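Local coordinates for protein multicopper oxidase (Uncultured bacterium, PDB 4E9X) that probably oxidises substrates at a mononuclear copper and passes the electrons to a trinuclear copper cluster, where dioxygen is reduced to water, as in laccases and other multicopper oxidases, at residues A[49-55]-A[83-89]; A[56-62]-A[101-107]. All blocks are in the same frame, centred on the assembly; numbering follows the deposited sequence.

Contact 1: residues A[49-55]-A[83-89]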
loop_
_atom_site.group_PDB
_atom_site.type_symbol
_atom_site.label_atom_id
_atom_site.label_comp_id
_atom_site.label_asym_id
_atom_site.label_seq_id
_atom_site.Cartn_x
_atom_site.Cartn_y
_atom_site.Cartn_z
ATOM N N VAL A 49 4.476 -24.611 24.182
ATOM C CA VAL A 49 5.179 -23.345 24.307
ATOM C C VAL A 49 5.512 -23.061 25.785
ATOM O O VAL A 49 4.573 -23.075 26.601
ATOM C CB VAL A 49 4.300 -22.207 23.756
ATOM C CG1 VAL A 49 5.038 -20.890 23.903
ATOM C CG2 VAL A 49 3.864 -22.438 22.316
ATOM N N THR A 50 6.768 -22.789 26.096
ATOM C CA THR A 50 7.151 -22.310 27.431
ATOM C C THR A 50 7.661 -20.876 27.385
ATOM O O THR A 50 8.558 -20.530 26.623
ATOM C CB THR A 50 8.217 -23.215 28.043
ATOM O OG1 THR A 50 7.569 -24.503 28.176
ATOM C CG2 THR A 50 8.639 -22.730 29.419
ATOM N N ASN A 51 7.040 -20.060 28.214
ATOM C CA ASN A 51 7.407 -18.639 28.255
ATOM C C ASN A 51 8.532 -18.403 29.265
ATOM O O ASN A 51 8.255 -18.343 30.480
ATOM C CB ASN A 51 6.144 -17.847 28.656
ATOM C CG ASN A 51 6.384 -16.349 28.714
ATOM O OD1 ASN A 51 7.529 -15.918 28.476
ATOM N ND2 ASN A 51 5.339 -15.591 28.978
ATOM N N ASN A 52 9.775 -18.241 28.820
ATOM C CA ASN A 52 10.914 -17.952 29.658
ATOM C C ASN A 52 11.211 -16.471 29.715
ATOM O O ASN A 52 12.367 -16.117 29.964
ATOM C CB ASN A 52 12.151 -18.753 29.260
ATOM C CG ASN A 52 11.942 -20.254 29.489
ATOM O OD1 ASN A 52 11.328 -20.636 30.452
ATOM N ND2 ASN A 52 12.418 -21.081 28.560
ATOM N N THR A 53 10.200 -15.656 29.548
ATOM C CA THR A 53 10.410 -14.194 29.630
ATOM C C THR A 53 9.629 -13.650 30.828
ATOM O O THR A 53 8.951 -14.418 31.516
ATOM C CB THR A 53 9.978 -13.426 28.368
ATOM O OG1 THR A 53 8.528 -13.280 28.405
ATOM C CG2 THR A 53 10.327 -14.193 27.123
ATOM N N SER A 54 9.759 -12.358 31.068
ATOM C CA SER A 54 9.137 -11.663 32.185
ATOM C C SER A 54 7.745 -11.139 31.868
ATOM O O SER A 54 7.177 -10.552 32.779
ATOM C CB SER A 54 9.999 -10.445 32.609
ATOM O OG SER A 54 10.232 -9.610 31.431
ATOM N N LEU A 55 7.222 -11.381 30.661
ATOM C CA LEU A 55 5.957 -10.757 30.257
ATOM C C LEU A 55 5.078 -11.828 29.634
ATOM O O LEU A 55 5.582 -12.846 29.147
ATOM C CB LEU A 55 6.195 -9.665 29.228
ATOM C CG LEU A 55 6.879 -8.368 29.651
ATOM C CD1 LEU A 55 6.981 -7.352 28.545
ATOM C CD2 LEU A 55 6.085 -7.760 30.819
ATOM N N ILE A 83 -0.308 -16.493 28.064
ATOM C CA ILE A 83 0.670 -17.363 28.713
ATOM C C ILE A 83 1.543 -16.500 29.587
ATOM O O ILE A 83 2.370 -15.715 29.111
ATOM C CB ILE A 83 1.517 -18.101 27.656
ATOM C CG1 ILE A 83 0.683 -18.796 26.585
ATOM C CG2 ILE A 83 2.476 -19.077 28.364
ATOM C CD1 ILE A 83 1.528 -19.271 25.394
ATOM N N GLU A 84 1.323 -16.568 30.917
ATOM C CA GLU A 84 2.053 -15.710 31.811
ATOM C C GLU A 84 3.509 -16.124 31.894
ATOM O O GLU A 84 3.879 -17.237 31.511
ATOM C CB GLU A 84 1.397 -15.787 33.204
ATOM C CG GLU A 84 -0.086 -15.380 33.217
ATOM C CD GLU A 84 -0.352 -13.910 32.916
ATOM O OE1 GLU A 84 0.535 -13.034 33.160
ATOM O OE2 GLU A 84 -1.438 -13.572 32.399
ATOM N N ALA A 85 4.314 -15.216 32.426
ATOM C CA ALA A 85 5.736 -15.447 32.585
ATOM C C ALA A 85 5.991 -16.726 33.363
ATOM O O ALA A 85 5.441 -16.919 34.440
ATOM C CB ALA A 85 6.336 -14.283 33.315
ATOM N N GLY A 86 6.817 -17.584 32.765
ATOM C CA GLY A 86 7.228 -18.869 33.342
ATOM C C GLY A 86 6.242 -19.976 33.047
ATOM O O GLY A 86 6.563 -21.133 33.327
ATOM N N ASP A 87 5.065 -19.713 32.494
ATOM C CA ASP A 87 4.074 -20.753 32.219
ATOM C C ASP A 87 4.239 -21.341 30.835
ATOM O O ASP A 87 5.009 -20.887 29.969
ATOM C CB ASP A 87 2.630 -20.224 32.394
ATOM C CG ASP A 87 2.348 -19.928 33.870
ATOM O OD1 ASP A 87 3.083 -20.405 34.772
ATOM O OD2 ASP A 87 1.368 -19.223 34.166
ATOM N N SER A 88 3.460 -22.418 30.656
ATOM C CA SER A 88 3.425 -23.125 29.401
ATOM C C SER A 88 1.991 -23.243 28.885
ATOM O O SER A 88 1.096 -23.076 29.674
ATOM C CB SER A 88 3.999 -24.539 29.503
ATOM O OG SER A 88 5.338 -24.426 29.986
ATOM N N TYR A 89 1.884 -23.565 27.607
ATOM C CA TYR A 89 0.603 -23.720 26.933
ATOM C C TYR A 89 0.771 -24.555 25.675
ATOM O O TYR A 89 1.789 -24.412 24.990
ATOM C CB TYR A 89 0.053 -22.324 26.585
ATOM C CG TYR A 89 -1.367 -22.296 26.089
ATOM C CD1 TYR A 89 -2.427 -22.162 26.957
ATOM C CD2 TYR A 89 -1.680 -22.378 24.743
ATOM C CE1 TYR A 89 -3.726 -22.128 26.480
ATOM C CE2 TYR A 89 -2.981 -22.350 24.272
ATOM C CZ TYR A 89 -4.044 -22.219 25.154
ATOM O OH TYR A 89 -5.366 -22.183 24.700
#
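The side-chain amide of N51 bridges two loops: N51 ND2 donates to I83 O across the contact at 3.0 Å and to L55 O in its own segment at 2.8 Å. Both acceptors lie close to the amide plane. The bond to L55 is nearly straight (176°). The bond to I83 is more bent, and ND2 stands above the plane of that carbonyl. With CG anti to the backbone N (chi1 -179°), ND2 comes to lie beside I83 O. On the other end of the amide, OD1 accepts from T53 N, an Asx turn, and from T53 OG1 on a lone pair. T53 OG1 accepts in turn from L55 N, an ST turn. This network fixes the rotation of the amide.

Backbone bonds continue the pairing. N51 N binds D87 O at 2.8 Å, and N51 O accepts from G86 N at the same distance. G86 lies in a type II turn from E84 to D87 and has a positive phi of 86°. A85 CB packs against T53 O. Further along, V49 and Y89 form an antiparallel hydrogen-bonded pair. T50 and S88 form the next, non-hydrogen-bonded pair, and their hydroxyls OG1 and OG bond at 2.9 Å on the more exposed face. On the other face V49 CG1 meets I83 CD1 at 4.1 Å, the two side chains crossing at about a right angle.

The contact joins strand 44-51 to strand 88-94 and the turn before it. Strand 3-18 flanks 44-51 on its other side, with backbone hydrogen bonds between T50 and both M8 and I10.

Contact 2: residues A[56-62]-A[101-107]. With CU (copper (II) ion), chain D; CU (copper (II) ion), chain K; CU (copper (II) ion), chain E; CU (copper (II) ion), chain J.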
loop_
_atom_site.group_PDB
_atom_site.type_symbol
_atom_site.label_atom_id
_atom_site.label_comp_id
_atom_site.label_asym_id
_atom_site.label_seq_id
_atom_site.Cartn_x
_atom_site.Cartn_y
_atom_site.Cartn_z
ATOM N N PRO A 56 3.752 -11.641 29.626
ATOM C CA PRO A 56 2.866 -12.579 28.990
ATOM C C PRO A 56 2.921 -12.496 27.450
ATOM O O PRO A 56 3.183 -11.440 26.853
ATOM C CB PRO A 56 1.484 -12.149 29.478
ATOM C CG PRO A 56 1.653 -10.775 30.009
ATOM C CD PRO A 56 3.082 -10.523 30.320
ATOM N N HIS A 57 2.653 -13.684 26.860
ATOM C CA HIS A 57 2.621 -13.802 25.391
ATOM C C HIS A 57 1.548 -14.812 24.989
ATOM O O HIS A 57 1.029 -15.532 25.849
ATOM C CB HIS A 57 3.984 -14.320 24.864
ATOM C CG HIS A 57 5.134 -13.433 25.237
ATOM N ND1 HIS A 57 5.350 -12.194 24.689
ATOM C CD2 HIS A 57 6.112 -13.643 26.168
ATOM C CE1 HIS A 57 6.455 -11.691 25.284
ATOM N NE2 HIS A 57 6.925 -12.567 26.196
ATOM N N THR A 58 1.314 -14.924 23.682
ATOM C CA THR A 58 0.602 -16.055 23.091
ATOM C C THR A 58 1.285 -16.418 21.761
ATOM O O THR A 58 2.216 -15.701 21.392
ATOM C CB THR A 58 -0.877 -15.777 22.772
ATOM O OG1 THR A 58 -0.928 -14.666 21.852
ATOM C CG2 THR A 58 -1.687 -15.418 24.025
ATOM N N ILE A 59 0.819 -17.447 21.087
ATOM C CA ILE A 59 1.182 -17.578 19.668
ATOM C C ILE A 59 -0.114 -17.718 18.880
ATOM O O ILE A 59 -0.889 -18.641 19.130
ATOM C CB ILE A 59 2.099 -18.762 19.390
ATOM C CG1 ILE A 59 3.358 -18.780 20.279
ATOM C CG2 ILE A 59 2.504 -18.736 17.892
ATOM C CD1 ILE A 59 4.327 -19.918 19.857
ATOM N N HIS A 60 -0.295 -16.811 17.922
ATOM C CA HIS A 60 -1.304 -16.922 16.889
ATOM C C HIS A 60 -0.691 -17.472 15.602
ATOM O O HIS A 60 0.426 -17.124 15.182
ATOM C CB HIS A 60 -1.923 -15.541 16.624
ATOM C CG HIS A 60 -2.744 -15.522 15.365
ATOM N ND1 HIS A 60 -3.871 -16.297 15.169
ATOM C CD2 HIS A 60 -2.590 -14.778 14.234
ATOM C CE1 HIS A 60 -4.337 -16.068 13.947
ATOM N NE2 HIS A 60 -3.593 -15.125 13.366
ATOM N N TRP A 61 -1.414 -18.352 14.940
ATOM C CA TRP A 61 -0.976 -19.091 13.745
ATOM C C TRP A 61 -1.690 -18.464 12.567
ATOM O O TRP A 61 -2.847 -18.759 12.279
ATOM C CB TRP A 61 -1.272 -20.610 13.904
ATOM C CG TRP A 61 -0.718 -21.034 15.246
ATOM C CD1 TRP A 61 -1.418 -21.082 16.409
ATOM C CD2 TRP A 61 0.621 -21.458 15.584
ATOM N NE1 TRP A 61 -0.599 -21.501 17.447
ATOM C CE2 TRP A 61 0.666 -21.746 16.986
ATOM C CE3 TRP A 61 1.784 -21.614 14.816
ATOM C CZ2 TRP A 61 1.834 -22.181 17.638
ATOM C CZ3 TRP A 61 2.928 -22.043 15.495
ATOM C CH2 TRP A 61 2.989 -22.331 16.861
ATOM N N HIS A 62 -1.037 -17.498 11.924
ATOM C CA HIS A 62 -1.660 -16.638 10.933
ATOM C C HIS A 62 -1.816 -17.413 9.652
ATOM O O HIS A 62 -0.861 -17.738 8.976
ATOM C CB HIS A 62 -0.816 -15.363 10.806
ATOM C CG HIS A 62 -1.414 -14.366 9.829
ATOM N ND1 HIS A 62 -1.513 -13.018 10.163
ATOM C CD2 HIS A 62 -1.893 -14.463 8.543
ATOM C CE1 HIS A 62 -2.021 -12.382 9.102
ATOM N NE2 HIS A 62 -2.276 -13.272 8.136
ATOM N N LEU A 101 2.434 -19.587 5.470
ATOM C CA LEU A 101 1.777 -19.025 6.650
ATOM C C LEU A 101 2.835 -18.488 7.598
ATOM O O LEU A 101 4.053 -18.525 7.294
ATOM C CB LEU A 101 0.937 -20.110 7.367
ATOM C CG LEU A 101 0.094 -20.986 6.429
ATOM C CD1 LEU A 101 -0.774 -21.946 7.250
ATOM C CD2 LEU A 101 -0.778 -20.190 5.502
ATOM N N TRP A 102 2.421 -17.976 8.752
ATOM C CA TRP A 102 3.423 -17.513 9.731
ATOM C C TRP A 102 2.797 -17.533 11.107
ATOM O O TRP A 102 1.617 -17.813 11.239
ATOM C CB TRP A 102 3.968 -16.163 9.362
ATOM C CG TRP A 102 3.076 -14.952 9.308
ATOM C CD1 TRP A 102 1.935 -14.789 8.588
ATOM C CD2 TRP A 102 3.321 -13.721 10.008
ATOM N NE1 TRP A 102 1.444 -13.500 8.814
ATOM C CE2 TRP A 102 2.270 -12.834 9.676
ATOM C CE3 TRP A 102 4.324 -13.255 10.883
ATOM C CZ2 TRP A 102 2.216 -11.540 10.206
ATOM C CZ3 TRP A 102 4.267 -11.978 11.405
ATOM C CH2 TRP A 102 3.199 -11.115 11.064
ATOM N N TYR A 103 3.596 -17.250 12.113
ATOM C CA TYR A 103 3.080 -17.319 13.475
ATOM C C TYR A 103 3.680 -16.109 14.197
ATOM O O TYR A 103 4.792 -15.647 13.868
ATOM C CB TYR A 103 3.361 -18.683 14.170
ATOM C CG TYR A 103 4.855 -18.939 14.338
ATOM C CD1 TYR A 103 5.552 -18.492 15.458
ATOM C CD2 TYR A 103 5.559 -19.632 13.358
ATOM C CE1 TYR A 103 6.918 -18.728 15.602
ATOM C CE2 TYR A 103 6.943 -19.877 13.471
ATOM C CZ TYR A 103 7.582 -19.418 14.580
ATOM O OH TYR A 103 8.948 -19.620 14.761
ATOM N N HIS A 104 2.982 -15.594 15.210
ATOM C CA HIS A 104 3.478 -14.419 15.908
ATOM C C HIS A 104 2.737 -14.241 17.231
ATOM O O HIS A 104 1.602 -14.741 17.357
ATOM C CB HIS A 104 3.325 -13.135 15.071
ATOM C CG HIS A 104 1.955 -12.767 14.574
ATOM N ND1 HIS A 104 0.994 -12.164 15.339
ATOM C CD2 HIS A 104 1.405 -12.931 13.346
ATOM C CE1 HIS A 104 -0.107 -11.969 14.587
ATOM N NE2 HIS A 104 0.119 -12.408 13.364
ATOM N N CYS A 105 3.327 -13.502 18.152
ATOM C CA CYS A 105 2.577 -13.220 19.393
ATOM C C CYS A 105 1.329 -12.426 19.059
ATOM O O CYS A 105 1.297 -11.663 18.099
ATOM C CB CYS A 105 3.514 -12.431 20.328
ATOM S SG CYS A 105 2.776 -12.199 21.965
ATOM N N HIS A 106 0.300 -12.552 19.902
ATOM C CA HIS A 106 -0.883 -11.717 19.766
ATOM C C HIS A 106 -1.226 -10.944 21.045
ATOM O O HIS A 106 -2.354 -10.479 21.206
ATOM C CB HIS A 106 -2.082 -12.562 19.286
ATOM C CG HIS A 106 -2.930 -11.882 18.262
ATOM N ND1 HIS A 106 -3.721 -10.804 18.575
ATOM C CD2 HIS A 106 -3.135 -12.131 16.945
ATOM C CE1 HIS A 106 -4.350 -10.410 17.489
ATOM N NE2 HIS A 106 -4.030 -11.192 16.477
ATOM N N VAL A 107 -0.251 -10.777 21.936
ATOM C CA VAL A 107 -0.318 -9.929 23.101
ATOM C C VAL A 107 0.472 -8.625 22.772
ATOM O O VAL A 107 1.597 -8.715 22.240
ATOM C CB VAL A 107 0.324 -10.595 24.323
ATOM C CG1 VAL A 107 0.406 -9.584 25.472
ATOM C CG2 VAL A 107 -0.405 -11.853 24.744
HETATM CU CU CU D . 4.378 -11.257 23.170
HETATM CU CU CU K . -4.283 -14.148 11.942
HETATM CU CU CU E . -0.948 -12.086 11.739
HETATM CU CU CU J . -4.778 -11.073 14.559
#
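This is the copper-binding core of a cupredoxin-like domain, built on the His-X-His and His-Cys-His motifs of multicopper oxidases. H60 pairs with H104, and H62 with W102, as antiparallel hydrogen-bonded pairs. H60, H62, H104 and W102 therefore share one face, and W61 and Y103 the other, where W61 CE3 packs on Y103 CB at 3.4 Å.

H62 ND1 and H104 NE2 grip the same copper, at 1.9 and 2.0 Å. H60 NE2 and H106 NE2 each bind a further copper. H204, H206, H252 and H254 of the second subunit add ligands, so this trinuclear cluster lies between subunits. H60 ND1 bonds D73 O, and D227 of the second subunit is the outside polar partner of H62. The H106 ring turns its edge to the face of H60, with planes at 85°. H60 in turn points its edge at the face of H104. W102 NE1 lies over one face of H62.

H104 ND1 donates to C105 O at 2.8 Å; the oxygen lies in the ring plane, but ND1 stands above the carbonyl plane. T58 OG1 accepts from H106 N and also bonds G74 O.

The mononuclear copper is bound by H57 ND1 and C105 SG. H112 ND1 is the third ligand, and M118 also belongs to the site. SG, opposite the backbone N of C105 (chi1 -173°), meets the edge of the H57 ring. The thiolate also accepts from T58 N at 3.5 Å and V107 N at 3.3 Å.

Contact 1 lies toward the surface and contact 2 is buried. Segment 56-62 follows 49-55 directly in the chain, so one run of residues serves both. In 49-55 with 83-89 the chemistry is that of a strand pair running into turns: amide, hydroxyl and backbone bonds. In 56-62 with 101-107 it is imidazole rings, a thiolate and copper. They touch directly. I83 N lies 2.8 Å from H57 O, a probable hydrogen bond, and V49 CG2 packs on I59 CD1. T53 OG1 also bonds H57 NE2, so the turn of contact 1 supplies a second-shell partner for a copper ligand of contact 2.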